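Long-range contacts in oxygen-independent coproporphyrinogen III oxidase (PDB 1OLT), which uses a [4Fe-4S] cluster and S-adenosylmethionine to decarboxylate two propionate groups of coproporphyrinogen III without oxygen, giving the vinyl groups of protoporphyrinogen IX in heme biosynthesis: residues E90-H95 against L322-S327; G213-T218 against A258-P263; Q338-L343 against G354-R359; C368-V373 against D398-D403; S376-F381 against N435-F440. All coordinates share one frame; numbering follows the deposited sequence. Where two conformers were deposited one is given.

The five contacts fall into three places. Contacts 1 and 3 adjoin, with centres about 9 Å apart. They share a hydrogen bond between Glu-92 OE2 and Asn-339 ND2, 2.9 Å long. Both are near a bound S-adenosylmethionine: Gly-323 of contact 1 and the side chain of Gln-338 of contact 3 each lie about 5 Å from one. Contact 2 is on the opposite side of the chain's centre from contact 1, about 39 Å from it between centres. Its Leu-214 side chain is about 9 Å from the iron-sulfur cluster. Contacts 4 and 5 share helix 365-380, have centres about 11 Å apart and lie away from the annotated sites.

Contact 1. Residues E90-H95 against L322-S327; sequences EQEIVH and LGMGVS
Glu-92 points its carboxylate from helix 80-96 at the backbone of Met-324 and Gly-325. CG is anti to the backbone N (chi1 -171°) and the rest of the chain is extended. Glu-92 OE1 accepts a hydrogen bond from Gly-325 N at 2.8 Å. The donor meets OE1 on the syn side, 19° out of the carboxylate plane. Glu-92 OE2 lies 3.6 Å from Met-324 CA. A water 2.7 Å from Glu-92 OE2 is also close to Gly-323 O and probably links the two. The buried carboxylate has further partners: Tyr-346 OH bonds to OE1 and Asn-339 ND2 to OE2.

The next residue, Ile-93, meets the same strand with its side chain. It crosses Met-324 at about a right angle, and Ile-93 CG1 touches Met-324 SD at 3.8 Å in the conformer given. Beyond the sulfur, the end of the side chain leads away from the helix.

The segments of helix and strand run at 152°, with axes 10.1 Å apart at closest approach. Strand 320-324 pairs in parallel with strand 53-62 of the radical SAM sheet, which carries Tyr-56 of the S-adenosylmethionine site. Helix 120-133 packs on Ile-93, and helix 343-353 supplies Tyr-346.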
# COMPACT_ATOMS: atom_id res chain seq x y z
N GLU A 90 10.58 -9.55 18.79
CA GLU A 90 10.71 -10.91 19.33
C GLU A 90 9.60 -11.24 20.36
O GLU A 90 8.99 -12.30 20.34
CB GLU A 90 12.08 -11.15 19.97
CG GLU A 90 12.22 -12.54 20.61
CD GLU A 90 13.66 -12.86 21.13
OE1 GLU A 90 14.49 -11.94 21.30
OE2 GLU A 90 13.95 -14.06 21.45
N GLN A 91 9.40 -10.34 21.30
CA GLN A 91 8.40 -10.55 22.34
C GLN A 91 6.97 -10.52 21.72
O GLN A 91 6.13 -11.38 22.01
CB GLN A 91 8.54 -9.53 23.44
CG GLN A 91 9.81 -9.65 24.34
CD GLN A 91 10.04 -11.03 24.84
OE1 GLN A 91 9.09 -11.69 25.23
NE2 GLN A 91 11.28 -11.54 24.71
N GLU A 92 6.73 -9.62 20.79
CA GLU A 92 5.42 -9.59 20.13
C GLU A 92 5.15 -10.92 19.38
O GLU A 92 4.05 -11.51 19.50
CB GLU A 92 5.25 -8.35 19.19
CG GLU A 92 3.85 -8.21 18.67
CD GLU A 92 3.64 -7.01 17.67
OE1 GLU A 92 4.62 -6.29 17.32
OE2 GLU A 92 2.48 -6.84 17.22
N ILE A 93 6.16 -11.39 18.66
CA ILE A 93 6.05 -12.57 17.87
C ILE A 93 5.82 -13.78 18.78
O ILE A 93 4.91 -14.64 18.54
CB ILE A 93 7.29 -12.76 16.99
CG1 ILE A 93 7.25 -11.72 15.86
CG2 ILE A 93 7.34 -14.13 16.47
CD1 ILE A 93 8.57 -11.45 15.20
N VAL A 94 6.59 -13.82 19.86
CA VAL A 94 6.50 -14.92 20.81
C VAL A 94 5.12 -15.02 21.46
O VAL A 94 4.64 -16.09 21.71
CB VAL A 94 7.69 -14.73 21.86
CG1 VAL A 94 7.35 -15.17 23.15
CG2 VAL A 94 8.97 -15.42 21.26
N HIS A 95 4.47 -13.88 21.70
CA HIS A 95 3.15 -13.86 22.27
C HIS A 95 1.98 -14.07 21.24
O HIS A 95 1.04 -14.70 21.58
CB HIS A 95 2.96 -12.58 23.08
CG HIS A 95 3.84 -12.53 24.30
ND1 HIS A 95 3.34 -12.72 25.58
CD2 HIS A 95 5.18 -12.34 24.44
CE1 HIS A 95 4.34 -12.63 26.45
NE2 HIS A 95 5.46 -12.42 25.79
N LEU A 322 -1.88 -10.40 9.62
CA LEU A 322 -1.37 -10.04 10.92
C LEU A 322 -0.26 -9.02 10.77
O LEU A 322 0.77 -9.27 10.12
CB LEU A 322 -0.83 -11.26 11.68
CG LEU A 322 -0.21 -10.95 13.02
CD1 LEU A 322 -1.23 -10.44 14.06
CD2 LEU A 322 0.56 -12.20 13.57
N GLY A 323 -0.43 -7.91 11.45
CA GLY A 323 0.49 -6.82 11.37
C GLY A 323 1.24 -6.73 12.69
O GLY A 323 0.63 -6.72 13.79
N MET A 324 2.56 -6.69 12.61
CA MET A 324 3.45 -6.64 13.81
C MET A 324 4.30 -5.39 13.74
O MET A 324 4.61 -4.90 12.65
CB MET A 324 4.36 -7.86 13.83
CG MET A 324 3.70 -9.20 14.19
SD MET A 324 4.60 -10.61 13.42
CE MET A 324 3.82 -10.61 11.81
N GLY A 325 4.67 -4.84 14.90
CA GLY A 325 5.49 -3.65 14.99
C GLY A 325 4.65 -2.36 15.18
O GLY A 325 3.40 -2.35 15.14
N VAL A 326 5.34 -1.29 15.45
CA VAL A 326 4.71 -0.02 15.74
C VAL A 326 3.83 0.42 14.53
O VAL A 326 4.28 0.36 13.40
CB VAL A 326 5.80 1.09 16.11
CG1 VAL A 326 6.67 1.47 14.92
CG2 VAL A 326 5.13 2.30 16.62
N SER A 327 2.59 0.83 14.80
CA SER A 327 1.57 1.27 13.85
C SER A 327 0.95 0.17 13.00
O SER A 327 0.01 0.47 12.28
CB SER A 327 2.05 2.38 12.93
OG SER A 327 2.81 1.89 11.81
O HOH W 1 0.54 -8.40 16.09

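Contact 2. Residues G213-T218 against A258-P263; sequences GLPKQT and ADLPSP
Lys-216 donates its backbone N-H to Asp-259 O, joining a type II beta turn, Leu-214 to Gln-217, to the segment that leads into helix 263-279. Both segments belong to the radical SAM core. The turn follows strand 207-212, one of the parallel strands of that core. Its own bond runs from Gln-217 N to Leu-214 O. The bond from Lys-216 N to Asp-259 O is 2.8 Å long and nearly straight (172°).

The side chain of Asp-259 points toward the turn. Asp-259 CB packs on Pro-215 CB at 3.6 Å. Asp-259 CG is anti to the carbonyl carbon (chi1 -67°) and lies 4.0 Å from Lys-216 CE. At the tip, Asp-259 OD1 comes 3.6 Å from Lys-216 CE. The ammonium group is farther off: Lys-216 NZ is 4.3 Å from Asp-259 OD1, too far for a salt bridge. A water accepts from NZ and lies by OD1, but its distance to OD1 is modelled too short to rely on.

Leu-260 lies side by side with Pro-215, and its CD2 touches Pro-215 CD. Inside the turn segment, Gln-217 OE1 accepts from Leu-214 N, while Gln-217 NE2 bonds to Asp-173. Leu-214 faces away from the contact and touches Phe-68, which binds S-adenosylmethionine. A second water donates to both Gln-217 O and Asp-259 O. The ring of Pro-261 fits against the turn backbone, with Pro-261 CB 3.6 Å from Gln-217 O and Pro-261 CD 3.4 Å from Leu-214 O.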
# COMPACT_ATOMS: atom_id res chain seq x y z
N GLY A 213 3.95 16.33 -7.98
CA GLY A 213 3.50 17.43 -7.09
C GLY A 213 4.54 17.95 -6.09
O GLY A 213 4.24 18.76 -5.23
N LEU A 214 5.77 17.46 -6.18
CA LEU A 214 6.86 17.92 -5.33
C LEU A 214 7.32 19.29 -5.78
O LEU A 214 7.11 19.66 -6.92
CB LEU A 214 8.01 16.91 -5.41
CG LEU A 214 7.81 15.55 -4.80
CD1 LEU A 214 9.00 14.65 -5.00
CD2 LEU A 214 7.47 15.57 -3.28
N PRO A 215 8.02 20.04 -4.89
CA PRO A 215 8.48 21.38 -5.21
C PRO A 215 9.34 21.42 -6.43
O PRO A 215 10.21 20.62 -6.64
CB PRO A 215 9.26 21.82 -3.97
CG PRO A 215 9.54 20.61 -3.25
CD PRO A 215 8.40 19.64 -3.51
N LYS A 216 9.05 22.39 -7.24
CA LYS A 216 9.74 22.69 -8.50
C LYS A 216 9.51 21.68 -9.63
O LYS A 216 10.04 21.87 -10.70
CB LYS A 216 11.25 22.96 -8.31
CG LYS A 216 11.57 24.17 -7.42
CD LYS A 216 11.12 25.47 -8.12
CE LYS A 216 11.83 26.71 -7.56
NZ LYS A 216 11.57 27.84 -8.50
N GLN A 217 8.67 20.66 -9.46
CA GLN A 217 8.34 19.77 -10.60
C GLN A 217 7.42 20.47 -11.56
O GLN A 217 6.51 21.19 -11.14
CB GLN A 217 7.62 18.51 -10.13
CG GLN A 217 8.52 17.55 -9.39
CD GLN A 217 7.75 16.30 -8.96
OE1 GLN A 217 6.49 16.37 -8.73
NE2 GLN A 217 8.44 15.18 -8.84
N THR A 218 7.63 20.29 -12.84
CA THR A 218 6.71 20.76 -13.88
C THR A 218 6.43 19.62 -14.88
O THR A 218 7.08 18.61 -14.80
CB THR A 218 7.38 21.87 -14.69
OG1 THR A 218 8.55 21.32 -15.26
CG2 THR A 218 7.91 23.11 -13.81
N ALA A 258 4.97 27.88 -2.28
CA ALA A 258 5.11 28.53 -3.56
C ALA A 258 5.88 27.76 -4.62
O ALA A 258 5.75 28.08 -5.80
CB ALA A 258 5.73 29.96 -3.37
N ASP A 259 6.69 26.78 -4.24
CA ASP A 259 7.42 25.95 -5.22
C ASP A 259 6.54 24.84 -5.77
O ASP A 259 6.92 24.16 -6.75
CB ASP A 259 8.63 25.26 -4.62
CG ASP A 259 9.74 26.22 -4.20
OD1 ASP A 259 9.75 27.37 -4.67
OD2 ASP A 259 10.64 25.87 -3.38
N LEU A 260 5.42 24.57 -5.12
CA LEU A 260 4.59 23.43 -5.55
C LEU A 260 3.97 23.77 -6.88
O LEU A 260 3.60 24.89 -7.15
CB LEU A 260 3.52 23.08 -4.52
CG LEU A 260 4.05 22.69 -3.11
CD1 LEU A 260 2.88 22.42 -2.19
CD2 LEU A 260 4.98 21.56 -3.15
N PRO A 261 3.82 22.77 -7.71
CA PRO A 261 3.13 23.00 -8.99
C PRO A 261 1.65 23.40 -8.86
O PRO A 261 0.96 22.95 -7.95
CB PRO A 261 3.28 21.66 -9.73
CG PRO A 261 3.75 20.70 -8.76
CD PRO A 261 4.28 21.39 -7.54
N SER A 262 1.20 24.22 -9.80
CA SER A 262 -0.17 24.64 -9.91
C SER A 262 -1.02 23.42 -10.17
O SER A 262 -0.48 22.41 -10.56
CB SER A 262 -0.33 25.65 -11.02
OG SER A 262 -0.30 24.95 -12.25
N PRO A 263 -2.30 23.47 -9.88
CA PRO A 263 -3.23 22.37 -10.19
C PRO A 263 -3.26 21.96 -11.69
O PRO A 263 -3.33 20.77 -11.93
CB PRO A 263 -4.62 22.94 -9.78
CG PRO A 263 -4.27 23.96 -8.63
CD PRO A 263 -2.96 24.57 -9.15
O HOH W 2 9.23 28.57 -6.71
O HOH W 3 6.61 23.70 -9.79

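Contact 3. Residues Q338-L343 against G354-R359; sequences QNQKEL and GNALWR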
# COMPACT_ATOMS: atom_id res chain seq x y z
N GLN A 338 -5.15 -2.22 15.21
CA GLN A 338 -3.88 -1.53 15.00
C GLN A 338 -3.10 -1.48 16.28
O GLN A 338 -3.66 -1.21 17.35
CB GLN A 338 -4.08 -0.08 14.54
CG GLN A 338 -2.85 0.60 14.02
CD GLN A 338 -3.08 1.99 13.40
OE1 GLN A 338 -4.06 2.64 13.70
NE2 GLN A 338 -2.15 2.42 12.52
N ASN A 339 -1.81 -1.70 16.15
CA ASN A 339 -0.85 -1.47 17.22
C ASN A 339 -0.64 0.02 17.50
O ASN A 339 -0.81 0.89 16.62
CB ASN A 339 0.49 -2.09 16.83
CG ASN A 339 0.54 -3.60 17.01
OD1 ASN A 339 -0.31 -4.21 17.71
ND2 ASN A 339 1.60 -4.24 16.40
N GLN A 340 -0.29 0.32 18.74
CA GLN A 340 0.28 1.61 19.16
C GLN A 340 1.13 2.22 18.05
O GLN A 340 2.01 1.56 17.52
CB GLN A 340 1.12 1.42 20.45
CG GLN A 340 0.35 0.90 21.68
CD GLN A 340 -0.66 1.86 22.27
OE1 GLN A 340 -0.69 3.04 21.94
NE2 GLN A 340 -1.53 1.32 23.13
N LYS A 341 0.87 3.48 17.74
CA LYS A 341 1.62 4.20 16.75
C LYS A 341 2.81 4.98 17.28
O LYS A 341 3.63 5.43 16.52
CB LYS A 341 0.70 5.11 15.90
CG LYS A 341 0.18 6.37 16.54
CD LYS A 341 -0.97 7.02 15.67
CE LYS A 341 -0.49 7.46 14.27
NZ LYS A 341 -1.62 7.56 13.27
N GLU A 342 2.94 5.14 18.56
CA GLU A 342 4.13 5.80 19.08
C GLU A 342 4.99 4.73 19.67
O GLU A 342 4.52 3.89 20.43
CB GLU A 342 3.78 6.77 20.16
CG GLU A 342 2.48 7.41 19.88
CD GLU A 342 2.58 8.84 19.74
OE1 GLU A 342 2.83 9.30 18.57
OE2 GLU A 342 2.38 9.48 20.81
N LEU A 343 6.25 4.82 19.36
CA LEU A 343 7.16 3.82 19.74
C LEU A 343 7.27 3.56 21.22
O LEU A 343 7.32 2.39 21.61
CB LEU A 343 8.54 4.13 19.12
CG LEU A 343 9.54 3.00 19.23
CD1 LEU A 343 9.04 1.78 18.49
CD2 LEU A 343 10.87 3.44 18.64
N GLY A 354 2.81 -8.28 26.28
CA GLY A 354 3.21 -9.10 25.14
C GLY A 354 2.61 -8.76 23.79
O GLY A 354 2.99 -9.39 22.76
N ASN A 355 1.78 -7.72 23.74
CA ASN A 355 1.24 -7.17 22.51
C ASN A 355 1.07 -5.63 22.61
O ASN A 355 1.16 -5.03 23.70
CB ASN A 355 -0.15 -7.86 22.18
CG ASN A 355 -1.22 -7.50 23.14
OD1 ASN A 355 -1.53 -8.26 24.10
ND2 ASN A 355 -1.80 -6.35 22.96
N ALA A 356 0.80 -5.01 21.49
CA ALA A 356 0.66 -3.57 21.44
C ALA A 356 -0.70 -3.16 20.89
O ALA A 356 -0.84 -2.06 20.38
CB ALA A 356 1.78 -2.98 20.59
N LEU A 357 -1.70 -4.01 21.01
CA LEU A 357 -3.04 -3.68 20.49
C LEU A 357 -3.53 -2.40 21.10
O LEU A 357 -3.63 -2.27 22.32
CB LEU A 357 -4.05 -4.81 20.75
CG LEU A 357 -5.50 -4.51 20.33
CD1 LEU A 357 -5.64 -4.35 18.90
CD2 LEU A 357 -6.39 -5.66 20.80
N TRP A 358 -3.87 -1.46 20.23
CA TRP A 358 -4.28 -0.10 20.60
C TRP A 358 -5.76 0.16 20.32
O TRP A 358 -6.53 0.55 21.20
CB TRP A 358 -3.43 0.89 19.83
CG TRP A 358 -3.76 2.30 20.01
CD1 TRP A 358 -4.23 2.90 21.13
CD2 TRP A 358 -3.64 3.31 19.03
NE1 TRP A 358 -4.40 4.24 20.91
CE2 TRP A 358 -4.07 4.52 19.62
CE3 TRP A 358 -3.21 3.33 17.70
CZ2 TRP A 358 -4.11 5.73 18.93
CZ3 TRP A 358 -3.20 4.53 17.01
CH2 TRP A 358 -3.66 5.72 17.63
N ARG A 359 -6.14 -0.02 19.07
CA ARG A 359 -7.50 0.28 18.66
C ARG A 359 -7.91 -0.57 17.48
O ARG A 359 -7.08 -1.21 16.87
CB ARG A 359 -7.62 1.75 18.28
CG ARG A 359 -6.64 2.15 17.23
CD ARG A 359 -6.72 3.66 16.83
NE ARG A 359 -5.96 3.95 15.65
CZ ARG A 359 -6.16 5.01 14.85
NH1 ARG A 359 -7.13 5.86 15.11
NH2 ARG A 359 -5.37 5.21 13.77
O HOH W 4 0.55 -6.59 19.07
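A classic beta bulge sets Trp-358 and Arg-359 against the single residue Gln-338. Gln-338 O accepts from both Trp-358 N (2.9 Å) and Arg-359 N (3.2 Å). Gln-338 N donates to Arg-359 O. Beyond the bulge, Gln-340 N bonds to Ala-356 O at 2.9 Å.

The side chains of Gln-338 and Arg-359 lie side by side on one face of the sheet. Arg-359 CG sits between the backbone N and the carbonyl carbon (chi1 56°), and the chain is extended from there to NE. Arg-359 NE and NH2 both donate to Gln-338 OE1, at 3.0 Å and 2.9 Å. The two bonds hold the guanidinium nearly coplanar with the amide, the planes 15° apart. Gln-338 NE2 bonds to the carbonyl O of Ser-327, a residue of the S-adenosylmethionine pocket.

The bulge lies in a three-stranded antiparallel sheet, where strand 335-339 is the middle strand and 357-362 an outer one.

Gln-340 OE1 lies 3.6 Å above one face of the Trp-358 ring, and Arg-359 CD is over the opposite face. Lys-341 CD, in the conformer given, comes obliquely to Trp-358 CH2 at 3.6 Å. An alanine at Trp-358 would remove the ring and would probably open a gap between Gln-340 OE1 and Arg-359 CD, with Lys-341 CD losing its apolar neighbour. Gln-340 NE2 is also held by Gln-349. Asn-339 CG packs on Ala-356 CB at 3.8 Å.

Contact 4. Residues C368-V373 against D398-D403; sequences CIRRDV and DYFAED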
# COMPACT_ATOMS: atom_id res chain seq x y z
N CYS A 368 -19.29 -5.10 6.11
CA CYS A 368 -18.63 -6.16 5.32
C CYS A 368 -19.09 -6.17 3.88
O CYS A 368 -18.29 -6.35 2.97
CB CYS A 368 -18.87 -7.54 5.93
SG CYS A 368 -17.91 -7.85 7.45
N ILE A 369 -20.39 -6.02 3.67
CA ILE A 369 -20.92 -5.94 2.34
C ILE A 369 -20.11 -4.83 1.62
O ILE A 369 -19.42 -5.05 0.65
CB ILE A 369 -22.45 -5.64 2.42
CG1 ILE A 369 -23.22 -6.89 2.94
CG2 ILE A 369 -22.97 -5.18 1.09
CD1 ILE A 369 -24.48 -6.58 3.85
N ARG A 370 -20.24 -3.62 2.17
CA ARG A 370 -19.83 -2.41 1.51
C ARG A 370 -18.34 -2.45 1.25
O ARG A 370 -17.88 -1.95 0.24
CB ARG A 370 -20.21 -1.20 2.37
CG ARG A 370 -21.73 -0.91 2.44
CD ARG A 370 -22.05 0.21 3.38
NE ARG A 370 -23.50 0.44 3.42
CZ ARG A 370 -24.19 1.07 2.50
NH1 ARG A 370 -23.62 1.60 1.44
NH2 ARG A 370 -25.50 1.19 2.66
N ARG A 371 -17.59 -3.08 2.16
CA ARG A 371 -16.19 -3.35 1.91
C ARG A 371 -16.05 -4.13 0.62
O ARG A 371 -15.19 -3.82 -0.22
CB ARG A 371 -15.55 -4.16 3.07
CG ARG A 371 -14.10 -4.52 2.86
CD ARG A 371 -13.63 -5.73 3.68
NE ARG A 371 -14.56 -6.80 3.44
CZ ARG A 371 -14.90 -7.76 4.28
NH1 ARG A 371 -14.33 -7.88 5.48
NH2 ARG A 371 -15.82 -8.65 3.90
N ASP A 372 -16.86 -5.16 0.46
CA ASP A 372 -16.76 -6.00 -0.73
C ASP A 372 -17.22 -5.26 -2.01
O ASP A 372 -16.65 -5.49 -3.07
CB ASP A 372 -17.57 -7.30 -0.58
CG ASP A 372 -17.03 -8.22 0.51
OD1 ASP A 372 -15.89 -7.99 0.95
OD2 ASP A 372 -17.68 -9.19 0.98
N VAL A 373 -18.21 -4.38 -1.91
CA VAL A 373 -18.61 -3.53 -3.04
C VAL A 373 -17.44 -2.64 -3.47
O VAL A 373 -17.07 -2.58 -4.65
CB VAL A 373 -19.83 -2.67 -2.65
CG1 VAL A 373 -20.11 -1.60 -3.68
CG2 VAL A 373 -21.07 -3.58 -2.48
N ASP A 398 -32.34 -2.13 -3.18
CA ASP A 398 -33.12 -1.71 -1.99
C ASP A 398 -32.14 -1.40 -0.98
O ASP A 398 -32.07 -0.31 -0.45
CB ASP A 398 -34.04 -2.84 -1.48
CG ASP A 398 -35.06 -3.19 -2.49
OD1 ASP A 398 -34.94 -2.67 -3.64
OD2 ASP A 398 -36.01 -3.96 -2.22
N TYR A 399 -31.34 -2.40 -0.71
CA TYR A 399 -30.33 -2.28 0.25
C TYR A 399 -29.44 -1.04 -0.04
O TYR A 399 -29.03 -0.34 0.87
CB TYR A 399 -29.51 -3.51 0.24
CG TYR A 399 -28.70 -3.60 1.46
CD1 TYR A 399 -27.43 -3.02 1.51
CD2 TYR A 399 -29.18 -4.24 2.59
CE1 TYR A 399 -26.65 -3.10 2.66
CE2 TYR A 399 -28.38 -4.32 3.76
CZ TYR A 399 -27.14 -3.75 3.78
OH TYR A 399 -26.36 -3.83 4.93
N PHE A 400 -29.25 -0.76 -1.33
CA PHE A 400 -28.46 0.37 -1.80
C PHE A 400 -29.24 1.51 -2.51
O PHE A 400 -28.61 2.29 -3.23
CB PHE A 400 -27.38 -0.16 -2.75
CG PHE A 400 -26.42 -1.06 -2.09
CD1 PHE A 400 -25.52 -0.55 -1.18
CD2 PHE A 400 -26.41 -2.41 -2.36
CE1 PHE A 400 -24.57 -1.39 -0.54
CE2 PHE A 400 -25.44 -3.27 -1.73
CZ PHE A 400 -24.54 -2.75 -0.82
N ALA A 401 -30.54 1.63 -2.29
CA ALA A 401 -31.31 2.68 -2.93
C ALA A 401 -30.63 4.06 -2.77
O ALA A 401 -30.40 4.77 -3.75
CB ALA A 401 -32.74 2.73 -2.35
N GLU A 402 -30.35 4.42 -1.53
CA GLU A 402 -29.71 5.68 -1.17
C GLU A 402 -28.42 5.91 -1.96
O GLU A 402 -28.20 6.99 -2.51
CB GLU A 402 -29.41 5.74 0.35
CG GLU A 402 -30.31 4.86 1.25
CD GLU A 402 -30.15 3.35 1.01
OE1 GLU A 402 -29.05 2.90 0.63
OE2 GLU A 402 -31.14 2.62 1.18
N ASP A 403 -27.58 4.88 -2.01
CA ASP A 403 -26.28 4.91 -2.70
C ASP A 403 -26.40 5.11 -4.20
O ASP A 403 -25.60 5.82 -4.80
CB ASP A 403 -25.53 3.59 -2.42
CG ASP A 403 -25.58 3.20 -0.98
OD1 ASP A 403 -24.63 3.54 -0.22
OD2 ASP A 403 -26.57 2.60 -0.49
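Arg-370 and Asp-403 reach toward each other tip to tip and form the one salt bridge between the segments. Arg-370 CG is anti to the carbonyl carbon (chi1 -71°), and the extended chain carries the guanidinium out to Asp-403. Arg-370 NH1 donates to Asp-403 OD1 at 2.7 Å. The donor comes from above the carboxylate plane, 43° out of it. Two more bonds fix the guanidinium: NE pairs with Asp-366, to which the Tyr-399 hydroxyl also bonds, and NH1 also donates to Phe-440 O. A lysine in place of Arg-370 has one ammonium group for three acceptors, and would probably leave Asp-403 or Phe-440 O without its partner.

The aromatic contacts lie next to this bridge. Phe-400 CE1 sits 3.7 Å above one face of the Arg-370 guanidinium, toward its rim. The ring stands at 82° to that group, with NH1 near the ring plane at its edge.

The apolar contacts come from Ile-369 and, one turn on, Val-373. Ile-369 CG2 touches Phe-400 CZ at 3.5 Å in the conformer given. Its CD1 meets Tyr-399 OH tip to tip. Val-373 CG2 slides past Phe-400, 3.9 Å from Phe-400 CZ.

The contact lies in the HemN C-terminal domain. It joins helix 365-380 to the break at Phe-400 between helices 396-399 and 401-412, while helix 385-391 packs on Val-373.

Contact 5. Residues S376-F381 against N435-F440; sequences SLICNF and NICMCF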
# COMPACT_ATOMS: atom_id res chain seq x y z
N SER A 376 -14.33 -4.56 -4.93
CA SER A 376 -14.65 -4.87 -6.34
C SER A 376 -14.53 -3.69 -7.31
O SER A 376 -14.04 -3.85 -8.40
CB SER A 376 -16.07 -5.46 -6.45
OG SER A 376 -16.40 -5.67 -7.82
N LEU A 377 -14.99 -2.51 -6.92
CA LEU A 377 -14.96 -1.35 -7.80
C LEU A 377 -13.53 -0.84 -7.98
O LEU A 377 -13.11 -0.50 -9.07
CB LEU A 377 -15.85 -0.22 -7.21
CG LEU A 377 -17.39 -0.43 -7.35
CD1 LEU A 377 -18.17 0.64 -6.58
CD2 LEU A 377 -17.80 -0.43 -8.79
N ILE A 378 -12.80 -0.81 -6.89
CA ILE A 378 -11.41 -0.29 -6.85
C ILE A 378 -10.46 -1.18 -7.64
O ILE A 378 -9.60 -0.68 -8.36
CB ILE A 378 -10.94 -0.19 -5.41
CG1 ILE A 378 -11.71 0.93 -4.68
CG2 ILE A 378 -9.41 0.00 -5.33
CD1 ILE A 378 -11.27 2.32 -5.05
N CYS A 379 -10.63 -2.49 -7.52
CA CYS A 379 -9.72 -3.47 -8.10
C CYS A 379 -10.09 -3.90 -9.51
O CYS A 379 -9.22 -4.05 -10.34
CB CYS A 379 -9.67 -4.73 -7.27
SG CYS A 379 -9.02 -4.52 -5.63
N ASN A 380 -11.39 -4.14 -9.75
CA ASN A 380 -11.90 -4.65 -11.04
C ASN A 380 -12.65 -3.65 -11.92
O ASN A 380 -12.99 -3.94 -13.06
CB ASN A 380 -12.76 -5.88 -10.77
CG ASN A 380 -11.93 -7.00 -10.15
OD1 ASN A 380 -10.90 -7.38 -10.69
ND2 ASN A 380 -12.36 -7.50 -9.00
N PHE A 381 -12.91 -2.47 -11.39
CA PHE A 381 -13.60 -1.42 -12.12
C PHE A 381 -14.97 -1.85 -12.66
O PHE A 381 -15.41 -1.39 -13.73
CB PHE A 381 -12.69 -0.82 -13.18
CG PHE A 381 -11.57 -0.03 -12.57
CD1 PHE A 381 -10.45 -0.69 -12.03
CD2 PHE A 381 -11.66 1.35 -12.45
CE1 PHE A 381 -9.41 0.04 -11.41
CE2 PHE A 381 -10.62 2.10 -11.87
CZ PHE A 381 -9.49 1.44 -11.34
N ASN A 435 -14.40 8.89 -6.20
CA ASN A 435 -15.73 9.53 -6.30
C ASN A 435 -16.83 8.49 -6.33
O ASN A 435 -17.79 8.59 -5.58
CB ASN A 435 -15.85 10.43 -7.54
CG ASN A 435 -14.70 11.44 -7.67
OD1 ASN A 435 -13.65 11.13 -8.25
ND2 ASN A 435 -14.91 12.65 -7.16
N ILE A 436 -16.68 7.48 -7.19
CA ILE A 436 -17.69 6.43 -7.33
C ILE A 436 -17.86 5.63 -6.03
O ILE A 436 -18.99 5.38 -5.58
CB ILE A 436 -17.33 5.48 -8.52
CG1 ILE A 436 -17.43 6.22 -9.86
CG2 ILE A 436 -18.18 4.22 -8.52
CD1 ILE A 436 -16.59 5.60 -10.98
N CYS A 437 -16.74 5.23 -5.43
CA CYS A 437 -16.76 4.44 -4.20
C CYS A 437 -17.42 5.20 -3.05
O CYS A 437 -18.10 4.60 -2.22
CB CYS A 437 -15.34 4.00 -3.79
SG CYS A 437 -14.65 2.81 -4.96
N MET A 438 -17.23 6.52 -3.04
CA MET A 438 -17.78 7.39 -2.01
C MET A 438 -19.31 7.34 -1.93
O MET A 438 -19.89 7.64 -0.88
CB MET A 438 -17.32 8.84 -2.26
CG MET A 438 -17.16 9.71 -1.01
SD MET A 438 -16.12 11.25 -1.22
CE MET A 438 -16.09 11.48 -3.07
N CYS A 439 -19.98 6.98 -3.04
CA CYS A 439 -21.45 6.84 -3.02
C CYS A 439 -21.96 5.74 -2.10
O CYS A 439 -23.14 5.75 -1.67
CB CYS A 439 -22.00 6.60 -4.42
SG CYS A 439 -21.62 7.98 -5.49
N PHE A 440 -21.06 4.81 -1.80
CA PHE A 440 -21.33 3.67 -0.93
C PHE A 440 -20.82 3.82 0.51
O PHE A 440 -20.96 2.91 1.32
CB PHE A 440 -20.78 2.40 -1.59
CG PHE A 440 -21.51 2.03 -2.83
CD1 PHE A 440 -22.69 1.28 -2.76
CD2 PHE A 440 -21.07 2.46 -4.06
CE1 PHE A 440 -23.40 0.94 -3.92
CE2 PHE A 440 -21.78 2.14 -5.21
CZ PHE A 440 -22.97 1.37 -5.12
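Phe-440 presents its ring to Leu-377, whose CD1 approaches it obliquely, 4.1 Å from Phe-440 CE2. The two side chains cross at about a right angle. The Phe-440 ring also meets Phe-400 edge-to-face.

The contact is a helix pair at the C-terminal end of the chain. The last turn of helix 365-380, in the HemN C-terminal domain, packs on residues 435-440, near the end of the modelled chain. No hydrogen bond crosses, and all five touching residues are buried.

Leu-377 is the central side chain. Its CD1 reaches both Phe-440 and Ile-436, with Leu-377 CD1 4.1 Å from Ile-436 CG2. Leu-377 and Ile-436 also cross at about a right angle. Strand 382-384 packs on Leu-377 through Leu-383, and helix 401-412 packs on Ile-436 through Leu-410.

Cys-437 points its sulfur at the first helix, where Cys-437 SG lies 4.0 Å from Leu-377 CB. Ile-378 comes to the same sulfur from beside Leu-377. Its side chain is bent at chi2 (-75°), which brings Ile-378 CD1 to 3.4 Å from Cys-437 SG in the conformer given.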